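Local coordinates for putative fimbrial associated sortase-like protein (PDB 6BWE) that probably acts as a class C-type sortase, a cysteine transpeptidase that cross-links pilin subunits into pili, here as its catalytic domain in a lid-mutant form, at residues P147-K158 with D207-L215. The protein carries 2 engineered substitutions. Residues are numbered along the deposited sequence; the frame is centred on the assembly and turned at random.
Sequences PIYITVQGETLK and DLDPNDPNL
Y149 donates its hydroxyl hydrogen to D212 (OH to OD1 2.6 Å), and the same OH accepts from N214, whose ND2 stands 2.9 Å away with an N-H...O angle of 170°. A tyrosine suits this place because its phenol can give and take at once. The carboxylate oxygen lies at the ring edge, in plane, while the two flat groups are turned 79° apart.

K158, on the neighbouring strand, runs fully extended (CG anti to the backbone N, chi1 -175°) and carries NZ to 3.2 Å from D212 OD1, a salt bridge on the opposite face of the carboxylate from the tyrosine; lysine supplies both the apolar chain and the charge. A water joins NZ to the carbonyl O of D207.

L208, whose branched methyls reach both strands, packs against the ring edge of Y149 (CD1 to CE1 4.0 Å) and the aliphatic chain of K158, while CD2 rests on the carbonyl O and CB of T156. CD2 of L215, poorly ordered and so less certain, meets CG2 of T156 and CD1 of Y149.

Aspartate suits position 212 because OD2 can still accept from the backbone N of N214, an Asx turn. The tail thus folds over the outer face of the hairpin, whose strand 147-152 pairs with strand 77-83 to close the sortase β-barrel. With two donors on one oxygen, a lysine among them, D212 is probably favoured in its charged form.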
ATOM      1  N   PRO A 147      26.502  -7.910  -6.406  1.00 26.54           N
ATOM      2  CA  PRO A 147      25.811  -8.245  -5.167  1.00 26.41           C
ATOM      3  C   PRO A 147      25.497  -7.029  -4.280  1.00 25.48           C
ATOM      4  O   PRO A 147      26.236  -6.028  -4.274  1.00 24.72           O
ATOM      5  CB  PRO A 147      26.814  -9.143  -4.463  1.00 26.93           C
ATOM      6  CG  PRO A 147      28.123  -8.563  -4.850  1.00 26.92           C
ATOM      7  CD  PRO A 147      27.949  -8.157  -6.282  1.00 27.78           C
ATOM      8  N   ILE A 148      24.407  -7.151  -3.546  1.00 24.14           N
ATOM      9  CA  ILE A 148      23.970  -6.174  -2.542  1.00 24.32           C
ATOM     10  C   ILE A 148      23.700  -6.957  -1.269  1.00 23.82           C
ATOM     11  O   ILE A 148      23.002  -7.975  -1.330  1.00 24.76           O
ATOM     12  CB  ILE A 148      22.674  -5.487  -2.990  1.00 24.78           C
ATOM     13  CG1 ILE A 148      22.928  -4.642  -4.257  1.00 25.64           C
ATOM     14  CG2 ILE A 148      22.083  -4.630  -1.880  1.00 23.89           C
ATOM     15  CD1 ILE A 148      21.649  -4.323  -5.012  1.00 25.82           C
ATOM     16  N   TYR A 149      24.262  -6.521  -0.138  1.00 22.95           N
ATOM     17  CA  TYR A 149      24.076  -7.214   1.143  1.00 22.62           C
ATOM     18  C   TYR A 149      23.310  -6.324   2.125  1.00 22.69           C
ATOM     19  O   TYR A 149      23.734  -5.194   2.377  1.00 22.28           O
ATOM     20  CB  TYR A 149      25.418  -7.576   1.765  1.00 23.49           C
ATOM     21  CG  TYR A 149      26.291  -8.428   0.855  1.00 24.51           C
ATOM     22  CD1 TYR A 149      26.283  -9.810   0.942  1.00 25.40           C
ATOM     23  CD2 TYR A 149      27.076  -7.843  -0.122  1.00 25.02           C
ATOM     24  CE1 TYR A 149      27.100 -10.602   0.120  1.00 26.37           C
ATOM     25  CE2 TYR A 149      27.876  -8.611  -0.962  1.00 25.73           C
ATOM     26  CZ  TYR A 149      27.884  -9.987  -0.845  1.00 26.76           C
ATOM     27  OH  TYR A 149      28.668 -10.736  -1.710  1.00 26.65           O
ATOM     28  N   ILE A 150      22.232  -6.841   2.714  1.00 21.98           N
ATOM     29  CA  ILE A 150      21.473  -6.097   3.698  1.00 22.56           C
ATOM     30  C   ILE A 150      21.697  -6.792   5.025  1.00 22.69           C
ATOM     31  O   ILE A 150      21.489  -7.995   5.126  1.00 22.75           O
ATOM     32  CB  ILE A 150      19.968  -6.039   3.362  1.00 24.41           C
ATOM     33  CG1 ILE A 150      19.774  -5.169   2.121  1.00 25.29           C
ATOM     34  CG2 ILE A 150      19.209  -5.427   4.544  1.00 23.84           C
ATOM     35  CD1 ILE A 150      18.386  -5.174   1.585  1.00 26.99           C
ATOM     36  N   THR A 151      22.130  -6.037   6.022  1.00 22.40           N
ATOM     37  CA  THR A 151      22.255  -6.569   7.360  1.00 22.92           C
ATOM     38  C   THR A 151      21.154  -5.981   8.219  1.00 22.25           C
ATOM     39  O   THR A 151      21.002  -4.775   8.286  1.00 21.03           O
ATOM     40  CB  THR A 151      23.635  -6.297   7.943  1.00 24.15           C
ATOM     41  OG1 THR A 151      24.635  -6.852   7.058  1.00 25.27           O
ATOM     42  CG2 THR A 151      23.795  -6.946   9.289  1.00 25.23           C
ATOM     43  N   VAL A 152      20.399  -6.856   8.878  1.00 21.49           N
ATOM     44  CA  VAL A 152      19.245  -6.423   9.667  1.00 21.54           C
ATOM     45  C   VAL A 152      19.099  -7.382  10.841  1.00 21.50           C
ATOM     46  O   VAL A 152      19.118  -8.611  10.664  1.00 22.40           O
ATOM     47  CB  VAL A 152      17.969  -6.295   8.778  1.00 21.79           C
ATOM     48  CG1 VAL A 152      17.666  -7.582   8.011  1.00 22.09           C
ATOM     49  CG2 VAL A 152      16.778  -5.839   9.575  1.00 21.52           C
ATOM     50  N   GLN A 153      19.019  -6.828  12.045  1.00 21.20           N
ATOM     51  CA  GLN A 153      18.946  -7.618  13.285  1.00 21.99           C
ATOM     52  C   GLN A 153      19.925  -8.786  13.325  1.00 22.66           C
ATOM     53  O   GLN A 153      19.569  -9.896  13.700  1.00 22.42           O
ATOM     54  CB  GLN A 153      17.525  -8.117  13.471  1.00 21.53           C
ATOM     55  CG  GLN A 153      16.539  -6.960  13.639  1.00 21.95           C
ATOM     56  CD  GLN A 153      16.739  -6.206  14.931  1.00 22.30           C
ATOM     57  OE1 GLN A 153      16.663  -6.791  15.997  1.00 22.64           O
ATOM     58  NE2 GLN A 153      16.938  -4.879  14.846  1.00 22.58           N
ATOM     59  N   GLY A 154      21.150  -8.520  12.907  1.00 25.44           N
ATOM     60  CA  GLY A 154      22.218  -9.509  12.965  1.00 27.54           C
ATOM     61  C   GLY A 154      22.315 -10.439  11.762  1.00 30.05           C
ATOM     62  O   GLY A 154      23.290 -11.172  11.630  1.00 32.89           O
ATOM     63  N   GLU A 155      21.318 -10.454  10.901  1.00 29.11           N
ATOM     64  CA  GLU A 155      21.284 -11.425   9.808  1.00 31.26           C
ATOM     65  C   GLU A 155      21.702 -10.690   8.531  1.00 30.90           C
ATOM     66  O   GLU A 155      21.452  -9.494   8.416  1.00 29.32           O
ATOM     67  CB  GLU A 155      19.879 -12.026   9.757  1.00 33.90           C
ATOM     68  CG  GLU A 155      19.137 -11.973   8.455  1.00 38.30           C
ATOM     69  CD  GLU A 155      17.702 -12.417   8.624  1.00 40.96           C
ATOM     70  OE1 GLU A 155      16.789 -11.645   8.224  1.00 45.28           O
ATOM     71  OE2 GLU A 155      17.490 -13.510   9.193  1.00 43.86           O
ATOM     72  N   THR A 156      22.309 -11.392   7.576  1.00 28.88           N
ATOM     73  CA  THR A 156      22.682 -10.775   6.337  1.00 28.52           C
ATOM     74  C   THR A 156      21.931 -11.450   5.182  1.00 28.08           C
ATOM     75  O   THR A 156      21.891 -12.675   5.084  1.00 28.31           O
ATOM     76  CB  THR A 156      24.196 -10.785   6.137  1.00 30.54           C
ATOM     77  OG1 THR A 156      24.778 -10.006   7.179  1.00 32.40           O
ATOM     78  CG2 THR A 156      24.580 -10.125   4.801  1.00 30.27           C
ATOM     79  N   LEU A 157      21.324 -10.622   4.333  1.00 26.84           N
ATOM     80  CA  LEU A 157      20.581 -11.066   3.158  1.00 27.31           C
ATOM     81  C   LEU A 157      21.357 -10.620   1.922  1.00 26.22           C
ATOM     82  O   LEU A 157      21.811  -9.479   1.870  1.00 25.96           O
ATOM     83  CB  LEU A 157      19.185 -10.434   3.129  1.00 27.27           C
ATOM     84  CG  LEU A 157      18.375 -10.334   4.420  1.00 29.33           C
ATOM     85  CD1 LEU A 157      17.003  -9.709   4.160  1.00 29.90           C
ATOM     86  CD2 LEU A 157      18.216 -11.699   5.005  1.00 31.47           C
ATOM     87  N   LYS A 158      21.459 -11.494   0.920  1.00 25.63           N
ATOM     88  CA  LYS A 158      22.191 -11.201  -0.281  1.00 25.23           C
ATOM     89  C   LYS A 158      21.205 -11.082  -1.434  1.00 24.48           C
ATOM     90  O   LYS A 158      20.295 -11.887  -1.578  1.00 24.87           O
ATOM     91  CB  LYS A 158      23.256 -12.263  -0.565  1.00 25.90           C
ATOM     92  CG  LYS A 158      24.150 -11.943  -1.753  1.00 26.34           C
ATOM     93  CD  LYS A 158      25.200 -13.053  -1.978  1.00 27.24           C
ATOM     94  CE  LYS A 158      26.056 -12.713  -3.187  1.00 28.87           C
ATOM     95  NZ  LYS A 158      27.078 -13.762  -3.497  1.00 29.81           N
ATOM     96  N   ASP A 207      21.114 -17.100  -2.618  1.00 34.65           N
ATOM     97  CA  ASP A 207      21.707 -17.780  -1.470  1.00 38.42           C
ATOM     98  C   ASP A 207      23.003 -17.071  -1.091  1.00 37.64           C
ATOM     99  O   ASP A 207      23.717 -16.553  -1.943  1.00 37.20           O
ATOM    100  CB  ASP A 207      22.014 -19.259  -1.782  1.00 41.52           C
ATOM    101  CG  ASP A 207      20.766 -20.107  -1.959  1.00 44.41           C
ATOM    102  OD1 ASP A 207      19.663 -19.711  -1.517  1.00 46.53           O
ATOM    103  OD2 ASP A 207      20.904 -21.213  -2.526  1.00 50.37           O
ATOM    104  N   LEU A 208      23.287 -17.039   0.201  1.00 40.23           N
ATOM    105  CA  LEU A 208      24.476 -16.388   0.711  1.00 42.93           C
ATOM    106  C   LEU A 208      25.513 -17.438   1.072  1.00 46.04           C
ATOM    107  O   LEU A 208      25.239 -18.251   1.940  1.00 47.70           O
ATOM    108  CB  LEU A 208      24.107 -15.596   1.967  1.00 43.40           C
ATOM    109  CG  LEU A 208      25.290 -15.005   2.736  1.00 44.68           C
ATOM    110  CD1 LEU A 208      26.152 -14.112   1.834  1.00 45.93           C
ATOM    111  CD2 LEU A 208      24.765 -14.250   3.937  1.00 44.84           C
ATOM    112  N   ASP A 209      26.694 -17.415   0.449  1.00 49.39           N
ATOM    113  CA  ASP A 209      27.831 -18.240   0.927  1.00 55.13           C
ATOM    114  C   ASP A 209      28.308 -17.710   2.295  1.00 58.41           C
ATOM    115  O   ASP A 209      28.653 -16.525   2.408  1.00 55.58           O
ATOM    116  CB  ASP A 209      29.001 -18.242  -0.057  1.00 55.74           C
ATOM    117  CG  ASP A 209      30.080 -19.294   0.297  1.00 58.87           C
ATOM    118  OD1 ASP A 209      30.712 -19.224   1.385  1.00 57.07           O
ATOM    119  OD2 ASP A 209      30.300 -20.197  -0.531  1.00 59.35           O
ATOM    120  N   PRO A 210      28.309 -18.574   3.344  1.00 64.72           N
ATOM    121  CA  PRO A 210      28.829 -18.162   4.665  1.00 65.24           C
ATOM    122  C   PRO A 210      30.273 -17.606   4.658  1.00 66.24           C
ATOM    123  O   PRO A 210      30.589 -16.751   5.494  1.00 63.49           O
ATOM    124  CB  PRO A 210      28.761 -19.460   5.489  1.00 67.39           C
ATOM    125  CG  PRO A 210      27.686 -20.274   4.850  1.00 66.79           C
ATOM    126  CD  PRO A 210      27.760 -19.952   3.382  1.00 67.11           C
ATOM    127  N   ASN A 211      31.114 -18.097   3.729  1.00 65.69           N
ATOM    128  CA  ASN A 211      32.504 -17.617   3.529  1.00 66.81           C
ATOM    129  C   ASN A 211      32.692 -16.505   2.466  1.00 64.34           C
ATOM    130  O   ASN A 211      33.828 -16.204   2.087  1.00 63.97           O
ATOM    131  CB  ASN A 211      33.431 -18.804   3.177  1.00 68.45           C
ATOM    132  CG  ASN A 211      33.700 -19.715   4.361  1.00 69.37           C
ATOM    133  OD1 ASN A 211      32.964 -19.722   5.356  1.00 72.42           O
ATOM    134  ND2 ASN A 211      34.768 -20.495   4.259  1.00 72.91           N
ATOM    135  N   ASP A 212      31.596 -15.892   2.004  1.00 60.58           N
ATOM    136  CA  ASP A 212      31.637 -14.832   0.980  1.00 57.56           C
ATOM    137  C   ASP A 212      32.630 -13.745   1.439  1.00 57.79           C
ATOM    138  O   ASP A 212      32.435 -13.150   2.520  1.00 58.52           O
ATOM    139  CB  ASP A 212      30.212 -14.250   0.793  1.00 54.44           C
ATOM    140  CG  ASP A 212      30.104 -13.236  -0.343  1.00 52.24           C
ATOM    141  OD1 ASP A 212      29.027 -13.202  -0.980  1.00 46.88           O
ATOM    142  OD2 ASP A 212      31.064 -12.471  -0.601  1.00 50.29           O
ATOM    143  N   PRO A 213      33.691 -13.476   0.630  1.00 58.52           N
ATOM    144  CA  PRO A 213      34.692 -12.448   0.998  1.00 58.88           C
ATOM    145  C   PRO A 213      34.096 -11.162   1.588  1.00 59.42           C
ATOM    146  O   PRO A 213      34.617 -10.640   2.574  1.00 60.22           O
ATOM    147  CB  PRO A 213      35.388 -12.142  -0.334  1.00 59.63           C
ATOM    148  CG  PRO A 213      35.235 -13.385  -1.144  1.00 59.42           C
ATOM    149  CD  PRO A 213      33.953 -14.040  -0.713  1.00 58.02           C
ATOM    150  N   ASN A 214      32.978 -10.708   1.019  1.00 57.73           N
ATOM    151  CA  ASN A 214      32.371  -9.420   1.363  1.00 57.68           C
ATOM    152  C   ASN A 214      31.754  -9.309   2.754  1.00 59.48           C
ATOM    153  O   ASN A 214      31.468  -8.194   3.192  1.00 61.10           O
ATOM    154  CB  ASN A 214      31.305  -9.045   0.311  1.00 55.17           C
ATOM    155  CG  ASN A 214      31.896  -8.856  -1.083  1.00 54.38           C
ATOM    156  OD1 ASN A 214      32.922  -8.183  -1.247  1.00 56.29           O
ATOM    157  ND2 ASN A 214      31.254  -9.443  -2.092  1.00 50.10           N
ATOM    158  N   LEU A 215      31.537 -10.427   3.448  1.00 62.15           N
ATOM    159  CA  LEU A 215      30.878 -10.396   4.772  1.00 63.65           C
ATOM    160  C   LEU A 215      31.783  -9.861   5.910  1.00 66.56           C
ATOM    161  O   LEU A 215      32.941  -9.451   5.727  1.00 68.97           O
ATOM    162  CB  LEU A 215      30.322 -11.786   5.123  1.00 62.57           C
ATOM    163  CG  LEU A 215      29.292 -12.349   4.133  1.00 62.29           C
ATOM    164  CD1 LEU A 215      28.867 -13.759   4.514  1.00 61.27           C
ATOM    165  CD2 LEU A 215      28.084 -11.425   4.031  1.00 61.64           C
ATOM    166  OXT LEU A 215      31.360  -9.799   7.070  1.00 68.05           O
TER
HETATM  167  O   HOH W   1      25.195 -15.889  -4.790  1.00 49.92           O